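Local structure of Ice-binding protein isoform1a (Antarctomyces psychrotrophicus, 7BWX) at residues A[9-14]-A[172-177]; A[31-36]-A[45-50]; A[80-85]-A[127-132]; A[179-184]-A[189-194]. The protein binds ice, apparently through specific water molecules located in its prism planes, and probably acts as an antifreeze protein of the ice-binding family. The protein carries 1 engineered substitution. All blocks are in the same frame, centred on the assembly; numbering follows the deposited sequence.

How the contacts relate
All four contacts involve one right-handed beta-helix, and their chemistry follows their place in it. Contacts 1 and 4 are buried near the middle of the chain and lie next to each other, since strands 172-175 and 186-192 pair in parallel. Contact 4 packs aliphatic groups inside the coil, whereas contact 1 sets leucine methyls on an isoleucine and an asparagine amide outside it, between the coil wall and the N-terminal segment. Contact 2 is also buried but lies farther out, where an aromatic ring and a bridging water join in. Contact 3, on the opposite side of the chain's centre from contact 2, is partly buried and the only one with a direct hydrogen bond between its segments.

Contact 1. Residues A[9-14]-A[172-177]; sequences LDLGAA and NVIANA
Leu11 divides its two methyl groups between Ile174 and Asn172, and this small fork carries the meeting of residues 9-14 with residues 172-177. CD2 of Leu11 comes within 3.6 Å of Ile174 CD1, methyl against methyl, as the two side chains pass at a slant. The other branch stands over the flat face of an amide: Leu11 CD1 is 3.9 Å from Asn172 CG and almost equally far, 4.0 Å, from both Asn172 OD1 and Asn172 ND2. No hydrogen bond crosses between the segments, so van der Waals contact alone joins them. Ile174 reaches its partner because its chain is fully extended, with CD1 anti to CA (chi2 -177°), which carries the terminal methyl outward from the strand.

The backbone that presents Leu11 is itself folded tightly. Asp10 OD1 accepts from Gly12 N at 3.0 Å in an Asx turn, the N-H arriving from above the carboxylate plane. Directly afterwards Ala14 N bonds to Leu11 O at 2.9 Å, so turns hold the chain on both sides of the leucine. Ala13 N is also tied to Asp69 of helix 61-79. That helix shares the same apolar layer, with Ala73 against Leu11 and Phe74 against Ile174.

The principle illustrated is that residues of a solenoid wall can point outward as well as inward. Here an outward face is covered by helix 61-79 and the N-terminal segment, a helix lying alongside a right-handed beta-helix being characteristic of this ice-binding family.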
# COMPACT_ATOMS: atom_id res chain seq x y z
N LEU A 9 10.20 6.29 4.72
CA LEU A 9 9.79 5.70 6.01
C LEU A 9 10.47 4.33 6.16
O LEU A 9 10.45 3.52 5.22
CB LEU A 9 8.27 5.59 6.04
CG LEU A 9 7.55 6.92 5.91
CD1 LEU A 9 6.06 6.68 5.74
CD2 LEU A 9 7.82 7.77 7.13
N ASP A 10 10.98 4.03 7.33
CA ASP A 10 11.57 2.71 7.61
C ASP A 10 10.41 1.76 7.95
O ASP A 10 9.65 2.07 8.89
CB ASP A 10 12.60 2.86 8.72
CG ASP A 10 13.33 1.58 9.06
OD1 ASP A 10 13.17 0.54 8.34
OD2 ASP A 10 14.08 1.63 10.05
N LEU A 11 10.28 0.64 7.23
CA LEU A 11 9.19 -0.33 7.48
C LEU A 11 9.71 -1.45 8.39
O LEU A 11 8.92 -2.31 8.74
CB LEU A 11 8.67 -0.92 6.17
CG LEU A 11 7.94 0.06 5.26
CD1 LEU A 11 7.48 -0.64 3.99
CD2 LEU A 11 6.77 0.68 5.96
N GLY A 12 11.01 -1.45 8.71
CA GLY A 12 11.62 -2.45 9.60
C GLY A 12 11.26 -3.86 9.17
O GLY A 12 11.42 -4.22 7.98
N ALA A 13 10.73 -4.67 10.07
CA ALA A 13 10.46 -6.08 9.76
C ALA A 13 9.25 -6.20 8.83
O ALA A 13 9.08 -7.30 8.29
CB ALA A 13 10.24 -6.91 11.00
N ALA A 14 8.46 -5.15 8.62
CA ALA A 14 7.31 -5.19 7.68
C ALA A 14 7.80 -5.15 6.22
O ALA A 14 7.00 -5.40 5.31
CB ALA A 14 6.34 -4.07 7.96
N ASN A 172 3.87 1.34 -1.13
CA ASN A 172 3.54 0.73 0.18
C ASN A 172 2.26 1.39 0.71
O ASN A 172 2.25 2.59 0.94
CB ASN A 172 4.74 0.88 1.11
CG ASN A 172 5.98 0.22 0.55
OD1 ASN A 172 5.98 -0.99 0.29
ND2 ASN A 172 7.05 0.99 0.39
N VAL A 173 1.20 0.61 0.76
CA VAL A 173 -0.10 1.04 1.27
C VAL A 173 -0.07 0.71 2.76
O VAL A 173 -0.08 -0.46 3.10
CB VAL A 173 -1.27 0.35 0.56
CG1 VAL A 173 -2.59 0.85 1.13
CG2 VAL A 173 -1.22 0.55 -0.96
N ILE A 174 -0.06 1.75 3.59
CA ILE A 174 -0.11 1.64 5.07
C ILE A 174 -1.41 2.27 5.53
O ILE A 174 -1.54 3.49 5.55
CB ILE A 174 1.12 2.26 5.71
CG1 ILE A 174 2.39 1.90 4.93
CG2 ILE A 174 1.17 1.82 7.16
CD1 ILE A 174 3.66 2.45 5.58
N ALA A 175 -2.42 1.45 5.68
CA ALA A 175 -3.77 1.91 6.05
C ALA A 175 -3.99 1.77 7.56
O ALA A 175 -3.61 0.77 8.14
CB ALA A 175 -4.78 1.10 5.31
N ASN A 176 -4.74 2.71 8.12
CA ASN A 176 -5.12 2.69 9.55
C ASN A 176 -6.05 1.52 9.81
O ASN A 176 -5.93 0.89 10.87
CB ASN A 176 -5.80 3.98 9.90
CG ASN A 176 -5.99 4.11 11.40
OD1 ASN A 176 -5.00 4.15 12.11
ND2 ASN A 176 -7.24 4.14 11.83
N ALA A 177 -6.91 1.19 8.86
CA ALA A 177 -7.94 0.15 9.02
C ALA A 177 -7.87 -0.83 7.82
O ALA A 177 -6.85 -1.49 7.68
CB ALA A 177 -9.26 0.82 9.19

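Contact 2. Residues A[31-36]-A[45-50]; sequences TVINGD and TGFPPG
Phe47 overlaps the side chain of Ile33 obliquely, Phe47 CE2 approaching Ile33 CG1 to 4.3 Å. With CG beside the backbone N (chi1 -61°), the phenylalanine swings the end of its side chain nearer to Ile33, although its own backbone lies in a loop at the edge of the fold. Val25, Asn27, Ile52 and Leu199 also touch it, so the ring meets strands of two faces.

A second point of touch is made by backbone. Gly50 CA lies 3.4 Å from Thr31 O in a CH...O contact, bent to 136° at the hydrogen. Beside it a water donates to two carbonyls, Thr31 O at 2.8 Å and Pro49 O at 2.7 Å, thus bridging the segments where no direct hydrogen bond does. Thr31 turns its hydroxyl to other partners, Asn27 ND2 and Asn202 N.

The shape of the loop explains the fit. Cis peptides precede both Pro48 and Pro49, and Gly50 N returns to Gly46 O at 2.8 Å, closing the curl. A side chain on Gly50 would run into Phe47 CD2, so the bare glycine leaves the ring its place.

As a worked case of how a solenoid may end its core, the loop brings an aromatic ring against two faces beside strand 25-28, the outermost of its sheet, consistent with a cap at this end of the beta-helix.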
# COMPACT_ATOMS: atom_id res chain seq x y z
N THR A 31 -5.18 -15.61 -6.35
CA THR A 31 -4.24 -14.59 -5.88
C THR A 31 -2.84 -15.16 -5.83
O THR A 31 -2.64 -16.33 -5.47
CB THR A 31 -4.77 -14.05 -4.55
OG1 THR A 31 -5.98 -13.31 -4.80
CG2 THR A 31 -3.74 -13.21 -3.86
N VAL A 32 -1.87 -14.32 -6.14
CA VAL A 32 -0.44 -14.60 -5.97
C VAL A 32 0.19 -13.45 -5.19
O VAL A 32 0.19 -12.27 -5.65
CB VAL A 32 0.27 -14.78 -7.33
CG1 VAL A 32 1.75 -14.93 -7.13
CG2 VAL A 32 -0.32 -15.96 -8.06
N ILE A 33 0.68 -13.79 -4.01
CA ILE A 33 1.45 -12.85 -3.17
C ILE A 33 2.93 -13.18 -3.29
O ILE A 33 3.35 -14.22 -2.73
CB ILE A 33 1.02 -12.89 -1.69
CG1 ILE A 33 -0.50 -12.73 -1.51
CG2 ILE A 33 1.81 -11.87 -0.92
CD1 ILE A 33 -1.07 -11.43 -2.01
N ASN A 34 3.69 -12.32 -3.96
CA ASN A 34 5.15 -12.47 -4.09
C ASN A 34 5.81 -11.68 -2.97
O ASN A 34 6.27 -10.56 -3.19
CB ASN A 34 5.69 -12.08 -5.47
CG ASN A 34 5.08 -12.93 -6.56
OD1 ASN A 34 5.11 -14.16 -6.47
ND2 ASN A 34 4.49 -12.27 -7.56
N GLY A 35 5.83 -12.26 -1.79
CA GLY A 35 6.23 -11.61 -0.54
C GLY A 35 5.77 -12.45 0.63
O GLY A 35 5.12 -13.47 0.43
N ASP A 36 6.07 -11.99 1.81
CA ASP A 36 5.65 -12.64 3.06
C ASP A 36 4.21 -12.24 3.34
O ASP A 36 3.74 -11.19 2.80
CB ASP A 36 6.58 -12.24 4.20
CG ASP A 36 8.01 -12.73 4.05
OD1 ASP A 36 8.26 -13.62 3.22
OD2 ASP A 36 8.86 -12.20 4.80
N THR A 45 -7.79 -16.98 5.25
CA THR A 45 -8.70 -17.89 4.52
C THR A 45 -8.52 -17.66 3.04
O THR A 45 -8.13 -16.53 2.65
CB THR A 45 -10.18 -17.68 4.90
OG1 THR A 45 -10.53 -16.30 4.67
CG2 THR A 45 -10.38 -17.86 6.37
N GLY A 46 -8.75 -18.71 2.25
CA GLY A 46 -8.69 -18.60 0.78
C GLY A 46 -7.31 -18.87 0.19
O GLY A 46 -7.11 -18.56 -1.00
N PHE A 47 -6.44 -19.53 0.94
CA PHE A 47 -5.14 -20.03 0.46
C PHE A 47 -5.08 -21.53 0.74
O PHE A 47 -4.77 -21.91 1.86
CB PHE A 47 -4.00 -19.29 1.17
CG PHE A 47 -3.97 -17.81 0.93
CD1 PHE A 47 -4.76 -16.96 1.68
CD2 PHE A 47 -3.14 -17.26 -0.04
CE1 PHE A 47 -4.73 -15.59 1.46
CE2 PHE A 47 -3.12 -15.89 -0.26
CZ PHE A 47 -3.94 -15.06 0.47
N PRO A 48 -5.34 -22.45 -0.23
CA PRO A 48 -5.71 -22.13 -1.62
C PRO A 48 -7.14 -21.64 -1.77
O PRO A 48 -7.94 -21.77 -0.82
CB PRO A 48 -5.52 -23.50 -2.35
CG PRO A 48 -5.81 -24.50 -1.28
CD PRO A 48 -5.24 -23.90 -0.01
N PRO A 49 -7.54 -21.04 -2.91
CA PRO A 49 -6.77 -21.01 -4.17
C PRO A 49 -5.67 -19.95 -4.29
O PRO A 49 -4.82 -20.02 -5.18
CB PRO A 49 -7.88 -20.75 -5.20
CG PRO A 49 -8.85 -19.88 -4.44
CD PRO A 49 -8.92 -20.53 -3.08
N GLY A 50 -5.60 -19.02 -3.35
CA GLY A 50 -4.49 -18.08 -3.27
C GLY A 50 -3.20 -18.79 -2.99
O GLY A 50 -3.21 -19.89 -2.38
O HOH W 1 -3.30 -18.59 -6.93

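Contact 3. Residues A[80-85]-A[127-132]; sequences LIATVD and VFQLAT. With SO4 (sulfate ion), chain H.
Gln129 sends its amide across to the backbone of Leu80, and its conformation is what makes the reach possible. The chain is extended through CG, with CD anti to CA (chi2 179°). NE2 of Gln129 then gives a nearly straight hydrogen bond, 2.9 Å and 166°, to Leu80 O, which lies close to the plane of the amide. The donor, for its part, sits 28° off the carbonyl plane. The same NE2 also bonds to Gly77 O, so one side-chain nitrogen serves two carbonyls where helix 61-79 ends. Gln129 OE1 faces the methyl of Ala82, 3.8 Å from its CB, and has a water 2.6 Å away.

Replacing Gln129 by an alanine would probably leave the carbonyls of Leu80 and Gly77 without their shared donor and weaken the tie between the end of the helix and the strand.

Next to this polar link is an apolar one. Leu80 and Val127 meet at about a right angle, and both valine methyls take part: Leu80 CD1 is 3.7 Å from Val127 CG2 and 4.0 Å from Val127 CG1. With CG1 anti to the backbone N, Val127 turns its fork toward the leucine.

Past the strand, Thr132 OG1 donates to O1 of a sulfate, probably from the crystallisation liquor, at 2.7 Å; Ala107 N holds the same ion.

The general lesson is how a helix is joined to a solenoid: its departing chain is pinned to strand 126-130 of the beta-helix, before strand 84-85 opens the next run of coils.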
# COMPACT_ATOMS: atom_id res chain seq x y z
N LEU A 80 4.87 13.56 9.46
CA LEU A 80 5.71 14.36 8.54
C LEU A 80 5.05 15.71 8.25
O LEU A 80 3.81 15.78 8.02
CB LEU A 80 5.95 13.60 7.23
CG LEU A 80 6.92 12.42 7.29
CD1 LEU A 80 6.86 11.66 5.96
CD2 LEU A 80 8.35 12.85 7.59
N ILE A 81 5.88 16.74 8.13
CA ILE A 81 5.41 18.07 7.64
C ILE A 81 5.23 17.97 6.12
O ILE A 81 6.15 17.57 5.46
CB ILE A 81 6.40 19.20 8.03
CG1 ILE A 81 6.76 19.20 9.52
CG2 ILE A 81 5.82 20.54 7.63
CD1 ILE A 81 5.54 19.38 10.42
N ALA A 82 4.07 18.38 5.61
CA ALA A 82 3.72 18.34 4.18
C ALA A 82 4.62 19.33 3.44
O ALA A 82 5.01 20.34 4.05
CB ALA A 82 2.25 18.60 3.99
N THR A 83 5.07 18.97 2.24
CA THR A 83 5.77 19.89 1.32
C THR A 83 4.74 20.45 0.35
O THR A 83 5.02 21.49 -0.21
CB THR A 83 6.91 19.21 0.58
OG1 THR A 83 6.36 18.16 -0.23
CG2 THR A 83 7.96 18.71 1.55
N VAL A 84 3.62 19.76 0.13
CA VAL A 84 2.52 20.23 -0.75
C VAL A 84 1.20 20.02 -0.03
O VAL A 84 0.83 18.84 0.27
CB VAL A 84 2.51 19.50 -2.10
CG1 VAL A 84 1.36 19.97 -2.98
CG2 VAL A 84 3.84 19.58 -2.83
N ASP A 85 0.47 21.10 0.21
CA ASP A 85 -0.86 21.03 0.84
C ASP A 85 -1.91 21.01 -0.27
O ASP A 85 -2.04 22.04 -0.93
CB ASP A 85 -1.02 22.20 1.81
CG ASP A 85 -2.35 22.23 2.55
OD1 ASP A 85 -3.18 21.33 2.33
OD2 ASP A 85 -2.53 23.16 3.33
N VAL A 127 5.30 10.58 -0.02
CA VAL A 127 4.41 10.21 1.11
C VAL A 127 3.09 10.92 0.85
O VAL A 127 3.06 12.16 0.87
CB VAL A 127 4.99 10.58 2.48
CG1 VAL A 127 4.03 10.13 3.56
CG2 VAL A 127 6.36 10.02 2.70
N PHE A 128 2.05 10.14 0.56
CA PHE A 128 0.69 10.63 0.43
C PHE A 128 0.02 10.51 1.79
O PHE A 128 -0.29 9.39 2.20
CB PHE A 128 -0.01 9.92 -0.71
CG PHE A 128 0.59 10.28 -2.05
CD1 PHE A 128 0.12 11.38 -2.76
CD2 PHE A 128 1.58 9.51 -2.61
CE1 PHE A 128 0.69 11.73 -3.98
CE2 PHE A 128 2.13 9.82 -3.84
CZ PHE A 128 1.68 10.94 -4.53
N GLN A 129 -0.30 11.66 2.38
CA GLN A 129 -0.99 11.76 3.68
C GLN A 129 -2.46 11.93 3.37
O GLN A 129 -2.90 13.10 3.11
CB GLN A 129 -0.43 12.91 4.53
CG GLN A 129 1.06 12.81 4.78
CD GLN A 129 1.54 13.99 5.59
OE1 GLN A 129 1.22 15.14 5.26
NE2 GLN A 129 2.33 13.73 6.62
N LEU A 130 -3.18 10.82 3.30
CA LEU A 130 -4.62 10.80 2.95
C LEU A 130 -5.41 10.73 4.26
O LEU A 130 -5.36 9.72 4.94
CB LEU A 130 -4.90 9.64 2.00
CG LEU A 130 -3.95 9.53 0.81
CD1 LEU A 130 -4.33 8.39 -0.13
CD2 LEU A 130 -3.88 10.83 0.01
N ALA A 131 -6.03 11.83 4.67
CA ALA A 131 -6.64 11.91 6.01
C ALA A 131 -7.72 10.83 6.18
O ALA A 131 -7.89 10.43 7.32
CB ALA A 131 -7.20 13.28 6.29
N THR A 132 -8.47 10.45 5.16
CA THR A 132 -9.55 9.44 5.31
C THR A 132 -9.33 8.30 4.31
O THR A 132 -8.33 7.58 4.46
CB THR A 132 -10.95 10.05 5.25
OG1 THR A 132 -11.20 10.62 3.96
CG2 THR A 132 -11.17 11.07 6.35
S SO4 H . -14.45 12.41 3.92
O1 SO4 H . -13.86 11.08 4.13
O2 SO4 H . -15.68 12.28 3.19
O3 SO4 H . -14.69 13.02 5.22
O4 SO4 H . -13.57 13.30 3.15
O HOH W 2 0.57 16.81 7.21

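Contact 4. Residues A[179-184]-A[189-194]; sequences IAAQTG and GALLAG
Ile179 packs against residues 191-193 with both its branches. Its CD1 rests on bare backbone, 3.6 Å from Leu192 N and 3.8 Å from Leu191 C. The same methyl is 4.0 Å from Ala193 CB, while the shorter branch, Ile179 CG2, meets Leu191 CD2 at 4.0 Å with the two chains slanting past each other. Farther along, Ala181 CB adds a looser touch, 4.5 Å from Leu191 CD1. Torsions place the isoleucine in this fork: CG2 is anti to the backbone N, and the longer arm is extended (chi2 172°), which brings its end onto the opposite main chain.

Substituting an alanine for Ile179 would probably open a gap beneath the backbone of Leu191 and Leu192 and leave the methyl of Ala193 without its partner.

The next shell fixes these groups. Val173 of the preceding strand touches both Ile179 and Leu191, and Leu199 comes up against Leu191 and Ala181, so the apolar layer continues from coil to coil. Leu192 points its own side chain the other way, as expected of alternating residues in a strand. The axes of strands 179-181 and 190-192 come within 8.5 Å, their N-to-C directions 144° apart, as facing walls of one coil rather than neighbours in a sheet.

In the fold, strand 179-181 lies between 161-163 and 197-200 in one face, strand 190-192 runs beside 172-175 in another, and helix 61-79 lies near strand 190-192, Arg71 making a weak hydrogen bond to Leu192 O.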
# COMPACT_ATOMS: atom_id res chain seq x y z
N ILE A 179 -7.79 -2.80 4.16
CA ILE A 179 -7.35 -2.70 2.74
C ILE A 179 -8.13 -3.74 1.98
O ILE A 179 -8.00 -4.91 2.31
CB ILE A 179 -5.84 -2.85 2.53
CG1 ILE A 179 -5.08 -1.79 3.29
CG2 ILE A 179 -5.49 -2.77 1.04
CD1 ILE A 179 -3.60 -1.98 3.30
N ALA A 180 -8.89 -3.33 0.97
CA ALA A 180 -9.66 -4.23 0.08
C ALA A 180 -9.12 -4.07 -1.34
O ALA A 180 -9.16 -2.97 -1.90
CB ALA A 180 -11.12 -3.93 0.16
N ALA A 181 -8.56 -5.15 -1.88
CA ALA A 181 -8.12 -5.22 -3.28
C ALA A 181 -9.21 -5.97 -4.04
O ALA A 181 -9.44 -7.17 -3.79
CB ALA A 181 -6.76 -5.82 -3.33
N GLN A 182 -9.91 -5.27 -4.91
CA GLN A 182 -11.00 -5.85 -5.71
C GLN A 182 -10.42 -6.67 -6.88
O GLN A 182 -9.19 -6.62 -7.14
CB GLN A 182 -11.95 -4.75 -6.17
CG GLN A 182 -12.68 -4.11 -4.99
CD GLN A 182 -13.61 -2.99 -5.38
OE1 GLN A 182 -13.52 -2.40 -6.44
NE2 GLN A 182 -14.55 -2.72 -4.50
N THR A 183 -11.30 -7.45 -7.51
CA THR A 183 -10.97 -8.44 -8.55
C THR A 183 -9.89 -7.89 -9.48
O THR A 183 -10.11 -6.90 -10.16
CB THR A 183 -12.21 -8.84 -9.37
OG1 THR A 183 -13.27 -9.06 -8.45
CG2 THR A 183 -11.97 -10.09 -10.18
N GLY A 184 -8.78 -8.57 -9.51
CA GLY A 184 -7.76 -8.39 -10.54
C GLY A 184 -6.85 -7.24 -10.23
O GLY A 184 -5.94 -7.01 -11.05
N GLY A 189 4.45 -3.42 -4.59
CA GLY A 189 4.53 -2.77 -3.27
C GLY A 189 4.00 -3.71 -2.22
O GLY A 189 4.35 -4.92 -2.27
N ALA A 190 3.16 -3.22 -1.34
CA ALA A 190 2.75 -3.98 -0.14
C ALA A 190 1.43 -3.45 0.39
O ALA A 190 1.15 -2.27 0.17
CB ALA A 190 3.85 -3.89 0.88
N LEU A 191 0.65 -4.32 1.03
CA LEU A 191 -0.62 -3.99 1.67
C LEU A 191 -0.47 -4.19 3.18
O LEU A 191 -0.46 -5.36 3.61
CB LEU A 191 -1.74 -4.85 1.08
CG LEU A 191 -1.86 -4.79 -0.44
CD1 LEU A 191 -2.97 -5.68 -0.91
CD2 LEU A 191 -2.05 -3.38 -0.96
N LEU A 192 -0.27 -3.10 3.94
CA LEU A 192 -0.01 -3.15 5.40
C LEU A 192 -1.19 -2.51 6.12
O LEU A 192 -1.28 -1.25 6.19
CB LEU A 192 1.32 -2.42 5.67
CG LEU A 192 2.52 -2.86 4.87
CD1 LEU A 192 3.75 -2.11 5.30
CD2 LEU A 192 2.81 -4.35 4.98
N ALA A 193 -2.13 -3.34 6.54
CA ALA A 193 -3.45 -2.93 7.07
C ALA A 193 -3.41 -2.84 8.58
O ALA A 193 -2.58 -3.55 9.19
CB ALA A 193 -4.53 -3.88 6.66
N GLY A 194 -4.25 -1.99 9.14
CA GLY A 194 -4.42 -1.89 10.60
C GLY A 194 -5.54 -2.80 11.09
O GLY A 194 -5.68 -2.95 12.31